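PDB 5UX5: BIFUNCTIONAL PROTEIN Proline utilization A (PutA) from Corynebacterium freiburgense, which probably oxidises proline to glutamate in two steps, joining an FAD-dependent proline dehydrogenase to an NAD-dependent aldehyde dehydrogenase in one chain. Local coordinates for residues A941-D945 with R989-A993; E1005-F1010 with T1027-A1032. One frame throughout, in Å; residues are numbered along the deposited sequence.

Contact 1 (A941-D945 with R989-A993); sequences AAALD and RLKLA
Asp945 and Arg989 meet in a buried salt bridge between two neighbouring helices, 936-953 and 984-997, in the C-terminal part of the chain. Helix 984-997 follows strand 965-980 and leads to strand 1000-1003, and the two strands pair in parallel, an order consistent with a Rossmann-like domain. The short helical segments run nearly the same way, crossing at -25° with their axes 10.1 Å apart.

The polar contact is an end-on, two-pronged grip. Arg989 NH2 donates to Asp945 OD1 at 2.7 Å, while Arg989 NH1 reaches Asp945 OD2 at the same distance, 2.7 Å, on its syn lone pair. Carboxylate and guanidinium are nearly coplanar, 24° apart. The arginine starts with CG anti to the backbone N and bends at its second torsion (chi2 -86°), which swings the guanidinium across to the aspartate. Its NE binds the carbonyl of Leu1045 and its NH2, weakly, that of Ala1046, which probably help to fix the rotation of the group.

The apolar contacts cover one face of the guanidinium and continue next to it. The methyl of Ala941 lies over that face, with CB 3.6 Å from Arg989 CZ. Leu992, which also rests on Tyr929 and Leu932 of helix 927-932, brings both methyls to Ala942: its CD1 is 3.9 Å and its CD2 4.1 Å from Ala942 CB.

Contact 2 (E1005-F1010 with T1027-A1032); sequences ETHEWF and TIYEWA
Phe1010 wedges its ring against helix 1026-1035, forming the buried, close-packed end of this contact. Its CZ lies 3.8 Å from Ala1032 N and the same 3.8 Å from Ile1028 O, both near the ring plane, so the ring edge faces a backbone hydrogen bond of the helix. Around that point CZ also touches Trp1031 CB at 3.8 Å, and CE2 meets Ile1028 CG2 at 4.1 Å. The first torsion of Phe1010 (chi1 48°) sets CG between the backbone N and the carbonyl carbon and turns the ring in toward the helix. Ile1016 and Ser1037 pack on the phenyl as well.

Helix 1026-1035 connects strands 1015-1018 and 1038-1040, which pair in parallel as in a Rossmann-type sheet; the loop 1005-1010 comes before the first of them and lies along the helix's flank.

On the solvent side most residues are exposed, although the Trp1031 indole still comes close to the turn. A type II beta turn from Glu1005 to Glu1008 carries His1007 at its third position, and the outer edge of the indole meets this backbone, Trp1031 CH2 lying 3.4 Å from His1007 O. The imidazole and indole planes stand at 88°, with the imidazole and six-membered-ring centroids 6.0 Å apart. The Thr1027 methyl, CG2, lies over a face of each ring, offset toward the rim. Glu1005 N donates to Glu1008 OE1 from above the carboxylate plane, while the indole of Trp1009 leads away from the helix.

Overall arrangement
Both contacts lie in the C-terminal region, about 41 and 43 Å from the centre of the chain (centre to centre) and on the same side of it. Contact 1 closes before contact 2 opens; their centres are 26 Å apart and their nearest atoms about 13 Å, without touching. Strand 1000-1003 ties them together: helix 984-997 runs into it and the loop of contact 2 leaves it. Contact 1 packs an earlier helix on the one linking 965-980 to 1000-1003; contact 2 packs the loop after 1000-1003 on the helix linking 1015-1018 to 1038-1040, probably all within one Rossmann-like unit. The C-terminal domain is known to be important for catalysis in this class 3B enzyme.

Contact 1 (A941-D945 with R989-A993)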
loop_
_atom_site.group_PDB
_atom_site.type_symbol
_atom_site.label_atom_id
_atom_site.label_comp_id
_atom_site.label_asym_id
_atom_site.label_seq_id
_atom_site.Cartn_x
_atom_site.Cartn_y
_atom_site.Cartn_z
ATOM N N ALA A 941 12.162 -31.034 -27.946
ATOM C CA ALA A 941 12.504 -30.060 -26.913
ATOM C C ALA A 941 12.852 -28.705 -27.513
ATOM O O ALA A 941 12.627 -27.672 -26.867
ATOM C CB ALA A 941 13.667 -30.561 -26.057
ATOM N N ALA A 942 13.458 -28.680 -28.706
ATOM C CA ALA A 942 13.735 -27.399 -29.347
ATOM C C ALA A 942 12.449 -26.659 -29.683
ATOM O O ALA A 942 12.374 -25.433 -29.536
ATOM C CB ALA A 942 14.560 -27.587 -30.615
ATOM N N ALA A 943 11.441 -27.382 -30.173
ATOM C CA ALA A 943 10.204 -26.739 -30.599
ATOM C C ALA A 943 9.397 -26.256 -29.413
ATOM O O ALA A 943 8.832 -25.154 -29.447
ATOM C CB ALA A 943 9.362 -27.698 -31.446
ATOM N N LEU A 944 9.315 -27.086 -28.371
ATOM C CA LEU A 944 8.528 -26.736 -27.201
ATOM C C LEU A 944 9.148 -25.570 -26.433
ATOM O O LEU A 944 8.418 -24.780 -25.818
ATOM C CB LEU A 944 8.360 -27.975 -26.311
ATOM C CG LEU A 944 7.537 -29.086 -26.987
ATOM C CD1 LEU A 944 7.391 -30.310 -26.125
ATOM C CD2 LEU A 944 6.188 -28.591 -27.380
ATOM N N ASP A 945 10.484 -25.446 -26.458
ATOM C CA ASP A 945 11.133 -24.259 -25.912
ATOM C C ASP A 945 10.680 -23.011 -26.655
ATOM O O ASP A 945 10.343 -21.993 -26.044
ATOM C CB ASP A 945 12.655 -24.404 -25.973
ATOM C CG ASP A 945 13.204 -25.390 -24.927
ATOM O OD1 ASP A 945 12.449 -25.798 -24.019
ATOM O OD2 ASP A 945 14.405 -25.755 -25.003
ATOM N N ARG A 989 20.059 -31.385 -24.554
ATOM C CA ARG A 989 18.793 -30.744 -24.238
ATOM C C ARG A 989 19.010 -29.533 -23.340
ATOM O O ARG A 989 18.289 -28.540 -23.460
ATOM C CB ARG A 989 17.837 -31.732 -23.564
ATOM C CG ARG A 989 16.414 -31.236 -23.556
ATOM C CD ARG A 989 16.095 -30.314 -22.355
ATOM N NE ARG A 989 14.749 -29.767 -22.473
ATOM C CZ ARG A 989 14.467 -28.640 -23.112
ATOM N NH1 ARG A 989 15.421 -27.920 -23.666
ATOM N NH2 ARG A 989 13.226 -28.242 -23.204
ATOM N N LEU A 990 19.956 -29.626 -22.390
ATOM C CA LEU A 990 20.296 -28.472 -21.564
ATOM C C LEU A 990 21.068 -27.405 -22.345
ATOM O O LEU A 990 20.977 -26.220 -22.020
ATOM C CB LEU A 990 21.085 -28.910 -20.321
ATOM C CG LEU A 990 20.474 -29.866 -19.272
ATOM C CD1 LEU A 990 21.313 -29.914 -18.051
ATOM C CD2 LEU A 990 19.069 -29.506 -18.899
ATOM N N LYS A 991 21.826 -27.782 -23.376
ATOM C CA LYS A 991 22.521 -26.762 -24.165
ATOM C C LYS A 991 21.520 -25.948 -24.990
ATOM O O LYS A 991 21.677 -24.732 -25.142
ATOM C CB LYS A 991 23.606 -27.415 -25.040
ATOM N N LEU A 992 20.487 -26.614 -25.524
ATOM C CA LEU A 992 19.365 -25.939 -26.175
ATOM C C LEU A 992 18.736 -24.884 -25.275
ATOM O O LEU A 992 18.457 -23.765 -25.713
ATOM C CB LEU A 992 18.300 -26.955 -26.592
ATOM C CG LEU A 992 18.384 -27.634 -27.955
ATOM C CD1 LEU A 992 17.303 -28.709 -28.052
ATOM C CD2 LEU A 992 18.182 -26.569 -29.010
ATOM N N ALA A 993 18.392 -25.268 -24.046
ATOM C CA ALA A 993 17.847 -24.318 -23.077
ATOM C C ALA A 993 18.831 -23.193 -22.788
ATOM O O ALA A 993 18.438 -22.025 -22.703
ATOM C CB ALA A 993 17.481 -25.032 -21.784
#

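Contact 2 (E1005-F1010 with T1027-A1032)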
loop_
_atom_site.group_PDB
_atom_site.type_symbol
_atom_site.label_atom_id
_atom_site.label_comp_id
_atom_site.label_asym_id
_atom_site.label_seq_id
_atom_site.Cartn_x
_atom_site.Cartn_y
_atom_site.Cartn_z
ATOM N N GLU A 1005 31.484 -32.469 -10.435
ATOM C CA GLU A 1005 31.844 -33.791 -9.943
ATOM C C GLU A 1005 31.490 -33.932 -8.462
ATOM O O GLU A 1005 31.093 -32.970 -7.790
ATOM C CB GLU A 1005 33.341 -34.031 -10.156
ATOM C CG GLU A 1005 33.803 -33.896 -11.600
ATOM C CD GLU A 1005 34.139 -35.247 -12.233
ATOM O OE1 GLU A 1005 33.223 -35.905 -12.791
ATOM O OE2 GLU A 1005 35.323 -35.650 -12.151
ATOM N N THR A 1006 31.630 -35.156 -7.949
ATOM C CA THR A 1006 31.526 -35.349 -6.509
ATOM C C THR A 1006 32.709 -34.660 -5.843
ATOM O O THR A 1006 33.837 -34.710 -6.346
ATOM C CB THR A 1006 31.532 -36.840 -6.141
ATOM O OG1 THR A 1006 30.782 -37.596 -7.101
ATOM C CG2 THR A 1006 30.921 -37.055 -4.763
ATOM N N HIS A 1007 32.441 -34.025 -4.701
ATOM C CA HIS A 1007 33.442 -33.314 -3.904
ATOM C C HIS A 1007 33.929 -32.028 -4.565
ATOM O O HIS A 1007 34.667 -31.263 -3.939
ATOM C CB HIS A 1007 34.631 -34.233 -3.568
ATOM C CG HIS A 1007 34.264 -35.376 -2.668
ATOM N ND1 HIS A 1007 33.817 -36.590 -3.148
ATOM C CD2 HIS A 1007 34.246 -35.476 -1.314
ATOM C CE1 HIS A 1007 33.547 -37.390 -2.131
ATOM N NE2 HIS A 1007 33.802 -36.739 -1.008
ATOM N N GLU A 1008 33.516 -31.749 -5.801
ATOM C CA GLU A 1008 33.750 -30.413 -6.337
ATOM C C GLU A 1008 32.802 -29.403 -5.673
ATOM O O GLU A 1008 31.592 -29.631 -5.579
ATOM C CB GLU A 1008 33.597 -30.406 -7.863
ATOM C CG GLU A 1008 34.110 -29.105 -8.558
ATOM C CD GLU A 1008 33.911 -29.092 -10.094
ATOM O OE1 GLU A 1008 33.720 -30.170 -10.709
ATOM O OE2 GLU A 1008 33.937 -27.990 -10.682
ATOM N N TRP A 1009 33.368 -28.319 -5.157
ATOM C CA TRP A 1009 32.628 -27.253 -4.501
ATOM C C TRP A 1009 31.737 -26.491 -5.492
ATOM O O TRP A 1009 32.008 -26.411 -6.701
ATOM C CB TRP A 1009 33.618 -26.292 -3.852
ATOM C CG TRP A 1009 33.085 -25.021 -3.221
ATOM C CD1 TRP A 1009 32.847 -24.811 -1.899
ATOM C CD2 TRP A 1009 32.798 -23.769 -3.881
ATOM N NE1 TRP A 1009 32.412 -23.520 -1.686
ATOM C CE2 TRP A 1009 32.377 -22.856 -2.884
ATOM C CE3 TRP A 1009 32.844 -23.336 -5.218
ATOM C CZ2 TRP A 1009 31.999 -21.536 -3.175
ATOM C CZ3 TRP A 1009 32.458 -22.022 -5.511
ATOM C CH2 TRP A 1009 32.044 -21.138 -4.486
ATOM N N PHE A 1010 30.683 -25.884 -4.952
ATOM C CA PHE A 1010 29.789 -25.019 -5.708
ATOM C C PHE A 1010 29.246 -23.959 -4.756
ATOM O O PHE A 1010 29.140 -24.212 -3.550
ATOM C CB PHE A 1010 28.645 -25.809 -6.372
ATOM C CG PHE A 1010 27.946 -26.771 -5.450
ATOM C CD1 PHE A 1010 26.879 -26.357 -4.663
ATOM C CD2 PHE A 1010 28.351 -28.102 -5.368
ATOM C CE1 PHE A 1010 26.221 -27.249 -3.815
ATOM C CE2 PHE A 1010 27.696 -28.998 -4.514
ATOM C CZ PHE A 1010 26.630 -28.566 -3.740
ATOM N N THR A 1027 26.906 -36.915 -1.355
ATOM C CA THR A 1027 27.656 -35.780 -0.849
ATOM C C THR A 1027 27.191 -34.476 -1.479
ATOM O O THR A 1027 27.212 -33.436 -0.821
ATOM C CB THR A 1027 29.152 -36.022 -1.073
ATOM O OG1 THR A 1027 29.518 -37.242 -0.418
ATOM C CG2 THR A 1027 29.999 -34.886 -0.516
ATOM N N ILE A 1028 26.745 -34.506 -2.731
ATOM C CA ILE A 1028 26.252 -33.280 -3.346
ATOM C C ILE A 1028 24.976 -32.818 -2.674
ATOM O O ILE A 1028 24.812 -31.622 -2.405
ATOM C CB ILE A 1028 26.049 -33.462 -4.854
ATOM C CG1 ILE A 1028 27.395 -33.705 -5.527
ATOM C CG2 ILE A 1028 25.358 -32.236 -5.439
ATOM C CD1 ILE A 1028 27.266 -34.468 -6.783
ATOM N N TYR A 1029 24.054 -33.748 -2.394
ATOM C CA TYR A 1029 22.845 -33.396 -1.647
ATOM C C TYR A 1029 23.198 -32.806 -0.279
ATOM O O TYR A 1029 22.632 -31.788 0.135
ATOM C CB TYR A 1029 21.945 -34.624 -1.470
ATOM C CG TYR A 1029 21.119 -35.054 -2.664
ATOM C CD1 TYR A 1029 20.073 -34.265 -3.142
ATOM C CD2 TYR A 1029 21.366 -36.278 -3.309
ATOM C CE1 TYR A 1029 19.293 -34.674 -4.233
ATOM C CE2 TYR A 1029 20.602 -36.690 -4.406
ATOM C CZ TYR A 1029 19.569 -35.880 -4.855
ATOM O OH TYR A 1029 18.802 -36.268 -5.924
ATOM N N GLU A 1030 24.136 -33.439 0.440
ATOM C CA GLU A 1030 24.500 -32.976 1.782
ATOM C C GLU A 1030 25.123 -31.602 1.742
ATOM O O GLU A 1030 24.918 -30.789 2.656
ATOM C CB GLU A 1030 25.469 -33.934 2.448
ATOM C CG GLU A 1030 24.849 -35.208 2.920
ATOM C CD GLU A 1030 25.890 -36.270 3.248
ATOM O OE1 GLU A 1030 27.074 -36.081 2.879
ATOM O OE2 GLU A 1030 25.529 -37.280 3.890
ATOM N N TRP A 1031 25.915 -31.330 0.711
ATOM C CA TRP A 1031 26.515 -30.011 0.623
ATOM C C TRP A 1031 25.478 -28.977 0.245
ATOM O O TRP A 1031 25.472 -27.878 0.801
ATOM C CB TRP A 1031 27.662 -30.004 -0.371
ATOM C CG TRP A 1031 28.863 -30.748 0.113
ATOM C CD1 TRP A 1031 28.951 -31.530 1.228
ATOM C CD2 TRP A 1031 30.160 -30.755 -0.490
ATOM N NE1 TRP A 1031 30.223 -32.038 1.350
ATOM C CE2 TRP A 1031 30.987 -31.571 0.309
ATOM C CE3 TRP A 1031 30.702 -30.153 -1.631
ATOM C CZ2 TRP A 1031 32.330 -31.796 0.005
ATOM C CZ3 TRP A 1031 32.027 -30.371 -1.929
ATOM C CH2 TRP A 1031 32.830 -31.188 -1.114
ATOM N N ALA A 1032 24.568 -29.332 -0.669
ATOM C CA ALA A 1032 23.488 -28.424 -1.055
ATOM C C ALA A 1032 22.634 -28.038 0.141
ATOM O O ALA A 1032 22.145 -26.908 0.217
ATOM C CB ALA A 1032 22.615 -29.044 -2.150
#